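Local coordinates for putative secreted cellulose binding protein (Streptomyces coelicolor, PDB 4OY7) that cleaves glycosidic bonds of cellulose oxidatively with a single copper ion, this chain being the catalytic AA10 lytic polysaccharide monooxygenase domain of a longer protein, at residues 117-122 / 164-169; 58-63 / 129-134. All coordinates share one frame; numbering follows the deposited sequence.

Contact 1: 117-122 / 164-169; sequences YLTKPG and SGRSGD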
loop_
_atom_site.group_PDB
_atom_site.type_symbol
_atom_site.label_atom_id
_atom_site.label_comp_id
_atom_site.label_asym_id
_atom_site.label_seq_id
_atom_site.Cartn_x
_atom_site.Cartn_y
_atom_site.Cartn_z
ATOM N N TYR A 117 -0.454 -6.778 7.120
ATOM C CA TYR A 117 -0.011 -6.319 8.451
ATOM C C TYR A 117 -0.688 -5.038 8.910
ATOM O O TYR A 117 -1.000 -4.164 8.104
ATOM C CB TYR A 117 1.502 -6.069 8.484
ATOM C CG TYR A 117 2.412 -7.171 7.982
ATOM C CD1 TYR A 117 2.559 -7.426 6.626
ATOM C CD2 TYR A 117 3.184 -7.888 8.860
ATOM C CE1 TYR A 117 3.438 -8.412 6.171
ATOM C CE2 TYR A 117 4.064 -8.872 8.434
ATOM C CZ TYR A 117 4.206 -9.120 7.076
ATOM O OH TYR A 117 5.085 -10.133 6.688
ATOM N N LEU A 118 -0.854 -4.890 10.219
ATOM C CA LEU A 118 -1.457 -3.658 10.773
ATOM C C LEU A 118 -0.547 -3.097 11.849
ATOM O O LEU A 118 -0.015 -3.829 12.655
ATOM C CB LEU A 118 -2.811 -3.973 11.372
ATOM C CG LEU A 118 -3.621 -2.843 11.996
ATOM C CD1 LEU A 118 -4.051 -1.807 10.954
ATOM C CD2 LEU A 118 -4.827 -3.449 12.696
ATOM N N THR A 119 -0.363 -1.788 11.820
ATOM C CA THR A 119 0.407 -1.107 12.830
ATOM C C THR A 119 -0.231 -1.325 14.190
ATOM O O THR A 119 -1.443 -1.331 14.352
ATOM C CB THR A 119 0.596 0.394 12.529
ATOM O OG1 THR A 119 -0.684 1.031 12.346
ATOM C CG2 THR A 119 1.484 0.566 11.313
ATOM N N LYS A 120 0.647 -1.495 15.164
ATOM C CA LYS A 120 0.238 -1.775 16.545
ATOM C C LYS A 120 -0.467 -0.600 17.192
ATOM O O LYS A 120 -0.244 0.564 16.844
ATOM C CB LYS A 120 1.456 -2.149 17.370
ATOM C CG LYS A 120 2.100 -3.443 16.935
ATOM C CD LYS A 120 3.344 -3.735 17.747
ATOM C CE LYS A 120 4.044 -4.992 17.257
ATOM N NZ LYS A 120 5.360 -5.235 17.914
ATOM N N PRO A 121 -1.312 -0.897 18.185
ATOM C CA PRO A 121 -1.929 0.179 18.925
ATOM C C PRO A 121 -0.866 1.136 19.467
ATOM O O PRO A 121 0.184 0.692 19.979
ATOM C CB PRO A 121 -2.626 -0.541 20.082
ATOM C CG PRO A 121 -2.796 -1.930 19.616
ATOM C CD PRO A 121 -1.638 -2.225 18.741
ATOM N N GLY A 122 -1.149 2.427 19.377
ATOM C CA GLY A 122 -0.235 3.433 19.875
ATOM C C GLY A 122 0.678 3.987 18.807
ATOM O O GLY A 122 1.179 5.102 18.956
ATOM N N SER A 164 -11.020 -5.656 16.597
ATOM C CA SER A 164 -11.730 -4.804 17.552
ATOM C C SER A 164 -10.760 -4.068 18.467
ATOM O O SER A 164 -9.562 -4.389 18.503
ATOM C CB SER A 164 -12.639 -5.644 18.419
ATOM O OG SER A 164 -13.647 -6.229 17.639
ATOM N N GLY A 165 -11.289 -3.074 19.181
ATOM C CA GLY A 165 -10.517 -2.341 20.186
ATOM C C GLY A 165 -9.525 -1.346 19.618
ATOM O O GLY A 165 -8.630 -0.924 20.335
ATOM N N ARG A 166 -9.679 -0.970 18.356
ATOM C CA ARG A 166 -8.782 -0.019 17.729
ATOM C C ARG A 166 -9.444 1.335 17.490
ATOM O O ARG A 166 -10.669 1.440 17.274
ATOM C CB ARG A 166 -8.224 -0.608 16.418
ATOM C CG ARG A 166 -7.444 -1.910 16.605
ATOM C CD ARG A 166 -6.213 -1.729 17.490
ATOM N NE ARG A 166 -5.351 -0.730 16.889
ATOM C CZ ARG A 166 -4.351 -0.985 16.049
ATOM N NH1 ARG A 166 -3.955 -2.238 15.759
ATOM N NH2 ARG A 166 -3.691 0.031 15.531
ATOM N N SER A 167 -8.619 2.377 17.538
ATOM C CA SER A 167 -9.067 3.729 17.279
ATOM C C SER A 167 -7.938 4.550 16.705
ATOM O O SER A 167 -6.786 4.139 16.793
ATOM C CB SER A 167 -9.569 4.365 18.562
ATOM O OG SER A 167 -8.510 4.593 19.479
ATOM N N GLY A 168 -8.281 5.696 16.118
ATOM C CA GLY A 168 -7.296 6.611 15.573
ATOM C C GLY A 168 -6.582 6.070 14.347
ATOM O O GLY A 168 -7.004 5.085 13.721
ATOM N N ASP A 169 -5.496 6.740 13.980
ATOM C CA ASP A 169 -4.800 6.434 12.741
ATOM C C ASP A 169 -4.016 5.137 12.866
ATOM O O ASP A 169 -3.570 4.765 13.953
ATOM C CB ASP A 169 -3.806 7.556 12.389
ATOM C CG ASP A 169 -4.475 8.852 11.929
ATOM O OD1 ASP A 169 -5.642 8.824 11.487
ATOM O OD2 ASP A 169 -3.784 9.905 11.950
HETATM O O HOH W 1 -1.712 -4.460 14.979
#
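The carbonyl oxygen of T119 is gripped by two nitrogens of one guanidinium group: R166 NH2 lies 2.9 Å from T119 O and R166 NH1 3.0 Å from the same atom. Sharing a single acceptor bends both bonds, to 147° at NH2 and 139° at NH1. The oxygen sits at the edge of the guanidinium, nearly in its plane, with NH1 in the carbonyl plane and NH2 tilted away from it. R166 reaches across on a chain bent at both chi2 and chi3, so that the end of the side chain meets the last residue of strand 112-119.

P121 crosses the arginine at about a right angle. Its N lies over one face of the guanidinium, near the rim, while CG of the ring comes 3.9 Å from R166 NE. L118 comes to meet R166 head-on, its methyl CD2 3.4 Å from R166 NH1 and oblique to the guanidinium plane; F193 touches both L118 and R166. A water bound to L118 O, 2.9 Å away, also takes a weak bond from R166 NH1. The hydroxyl of T119 turns to other work and pairs with L171 N on strand 168-178.

No carboxylate of the two segments meets the guanidinium. The arginine instead spends its two terminal nitrogens on a backbone carbonyl, which offers no countercharge, though the positive group would probably polarise it and strengthen both bonds. The loop before strand 168-178 is thus tied to the end of its neighbour 112-119 by a pair of charge-assisted hydrogen bonds converging on one carbonyl oxygen.

Contact 2: 58-63 / 129-134; sequences RGAGYV and LGWDDL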
loop_
_atom_site.group_PDB
_atom_site.type_symbol
_atom_site.label_atom_id
_atom_site.label_comp_id
_atom_site.label_asym_id
_atom_site.label_seq_id
_atom_site.Cartn_x
_atom_site.Cartn_y
_atom_site.Cartn_z
ATOM N N ARG A 58 11.625 -11.979 1.811
ATOM C CA ARG A 58 12.327 -11.395 2.953
ATOM C C ARG A 58 11.621 -10.128 3.396
ATOM O O ARG A 58 10.985 -9.469 2.582
ATOM C CB ARG A 58 13.776 -11.095 2.580
ATOM C CG ARG A 58 14.577 -12.354 2.261
ATOM C CD ARG A 58 16.004 -11.977 1.928
ATOM N NE ARG A 58 16.125 -11.354 0.607
ATOM C CZ ARG A 58 17.265 -10.894 0.115
ATOM N NH1 ARG A 58 18.366 -10.906 0.863
ATOM N NH2 ARG A 58 17.308 -10.395 -1.112
ATOM N N GLY A 59 11.755 -9.810 4.685
ATOM C CA GLY A 59 11.170 -8.618 5.322
ATOM C C GLY A 59 12.189 -8.020 6.283
ATOM O O GLY A 59 13.185 -7.438 5.835
ATOM N N ALA A 60 11.984 -8.164 7.600
ATOM C CA ALA A 60 12.927 -7.625 8.607
ATOM C C ALA A 60 14.340 -8.155 8.440
ATOM O O ALA A 60 14.546 -9.363 8.280
ATOM C CB ALA A 60 12.441 -7.914 10.025
ATOM N N GLY A 61 15.320 -7.256 8.488
ATOM C CA GLY A 61 16.708 -7.605 8.313
ATOM C C GLY A 61 17.174 -7.404 6.881
ATOM O O GLY A 61 18.386 -7.383 6.628
ATOM N N TYR A 62 16.213 -7.281 5.950
ATOM C CA TYR A 62 16.484 -7.040 4.526
ATOM C C TYR A 62 15.881 -5.704 4.000
ATOM O O TYR A 62 16.583 -4.951 3.335
ATOM C CB TYR A 62 15.984 -8.230 3.687
ATOM C CG TYR A 62 16.068 -7.938 2.224
ATOM C CD1 TYR A 62 17.304 -7.821 1.599
ATOM C CD2 TYR A 62 14.921 -7.704 1.475
ATOM C CE1 TYR A 62 17.403 -7.506 0.261
ATOM C CE2 TYR A 62 15.004 -7.396 0.142
ATOM C CZ TYR A 62 16.249 -7.287 -0.459
ATOM O OH TYR A 62 16.351 -6.992 -1.793
ATOM N N VAL A 63 14.591 -5.467 4.244
ATOM C CA VAL A 63 13.911 -4.176 3.916
ATOM C C VAL A 63 14.125 -3.264 5.114
ATOM O O VAL A 63 13.659 -3.565 6.209
ATOM C CB VAL A 63 12.401 -4.385 3.568
ATOM C CG1 VAL A 63 11.684 -3.111 3.133
ATOM C CG2 VAL A 63 12.256 -5.438 2.490
ATOM N N LEU A 129 7.778 4.013 10.324
ATOM C CA LEU A 129 7.181 2.682 10.169
ATOM C C LEU A 129 8.280 1.630 10.101
ATOM O O LEU A 129 9.014 1.523 9.112
ATOM C CB LEU A 129 6.313 2.620 8.917
ATOM C CG LEU A 129 5.682 1.263 8.649
ATOM C CD1 LEU A 129 4.637 1.023 9.731
ATOM C CD2 LEU A 129 5.063 1.225 7.266
ATOM N N GLY A 130 8.433 0.871 11.179
ATOM C CA GLY A 130 9.369 -0.246 11.197
ATOM C C GLY A 130 8.620 -1.574 11.259
ATOM O O GLY A 130 7.441 -1.634 11.604
ATOM N N TRP A 131 9.340 -2.647 10.960
ATOM C CA TRP A 131 8.814 -4.000 11.140
ATOM C C TRP A 131 8.294 -4.249 12.567
ATOM O O TRP A 131 7.285 -4.913 12.744
ATOM C CB TRP A 131 9.871 -5.056 10.734
ATOM C CG TRP A 131 10.176 -5.045 9.269
ATOM C CD1 TRP A 131 11.228 -4.431 8.654
ATOM C CD2 TRP A 131 9.365 -5.593 8.219
ATOM N NE1 TRP A 131 11.148 -4.605 7.301
ATOM C CE2 TRP A 131 10.027 -5.333 7.003
ATOM C CE3 TRP A 131 8.189 -6.348 8.192
ATOM C CZ2 TRP A 131 9.512 -5.748 5.774
ATOM C CZ3 TRP A 131 7.679 -6.753 6.971
ATOM C CH2 TRP A 131 8.340 -6.458 5.787
ATOM N N ASP A 132 8.951 -3.716 13.592
ATOM C CA ASP A 132 8.463 -3.955 14.967
ATOM C C ASP A 132 7.242 -3.122 15.345
ATOM O O ASP A 132 6.742 -3.216 16.463
ATOM C CB ASP A 132 9.580 -3.812 16.008
ATOM C CG ASP A 132 9.995 -2.391 16.265
ATOM O OD1 ASP A 132 9.651 -1.486 15.482
ATOM O OD2 ASP A 132 10.717 -2.156 17.285
ATOM N N ASP A 133 6.772 -2.295 14.433
ATOM C CA ASP A 133 5.508 -1.598 14.630
ATOM C C ASP A 133 4.346 -2.303 13.929
ATOM O O ASP A 133 3.222 -1.831 14.027
ATOM C CB ASP A 133 5.617 -0.200 14.057
ATOM C CG ASP A 133 6.729 0.573 14.670
ATOM O OD1 ASP A 133 7.572 1.077 13.905
ATOM O OD2 ASP A 133 6.771 0.661 15.928
ATOM N N LEU A 134 4.626 -3.405 13.240
ATOM C CA LEU A 134 3.620 -4.122 12.425
ATOM C C LEU A 134 3.340 -5.489 12.975
ATOM O O LEU A 134 4.263 -6.180 13.442
ATOM C CB LEU A 134 4.123 -4.290 11.001
ATOM C CG LEU A 134 4.058 -3.041 10.128
ATOM C CD1 LEU A 134 4.886 -3.253 8.870
ATOM C CD2 LEU A 134 2.624 -2.623 9.816
#
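W131 lays its indole against the turn at 58-63 and uses both a face and an edge to do so. The ring edge gives the polar contact: NE1 donates to V63 O at 2.9 Å, the oxygen lying close to the indole plane and the N-H...O angle being 149°. Over one face lie A60 N, above the ring centre, and G59 C, toward the rim; G59 CA comes 3.3 Å from W131 CZ2. CB of A60 makes a CH-pi contact with the five-membered ring, 4.0 Å from its centroid. With chi1 at -67° CG stands opposite the carbonyl carbon, and chi2 at 98° turns the indole broadside to the turn. V63 CB lies 3.9 Å from W131 CZ2. A side chain at G59 would collide with W131 CH2. An alanine in place of W131 would remove the whole indole, and would probably leave V63 O without this donor and uncover the backbone of G59 and A60.

The peptide NH groups of Y62 and V63 both return to G59 O, which closes the turn, while D133 OD1 accepts from G130 N. This is a tryptophan on a short 3-10 turn clasping a tight, glycine-rich loop, joining two loops over strand 168-178 of the LPMO beta-sandwich, where the indole also meets F173.

How the contacts relate
From the N terminus, the loop after strand 51-52 supplies 58-63, the first half of contact 2. Strand 112-119 then ends in 117-122, which opens contact 1; the next loop brings 129-134 back to close contact 2 before strand 134-141 begins, and 164-169, leading into strand 168-178, closes contact 1 last. The two closures therefore cross rather than nest. Their centres are about 17 Å apart, yet they are joined where 117-122 meets 129-134: K120 N to D133 O and K120 NZ to D132 O are probable hydrogen bonds, and T119 packs on L129 and L134. Contact 1 ties the end of strand 112-119 to the approach to 168-178, contact 2 the 58-63 loop to the 112-119/134-141 connection.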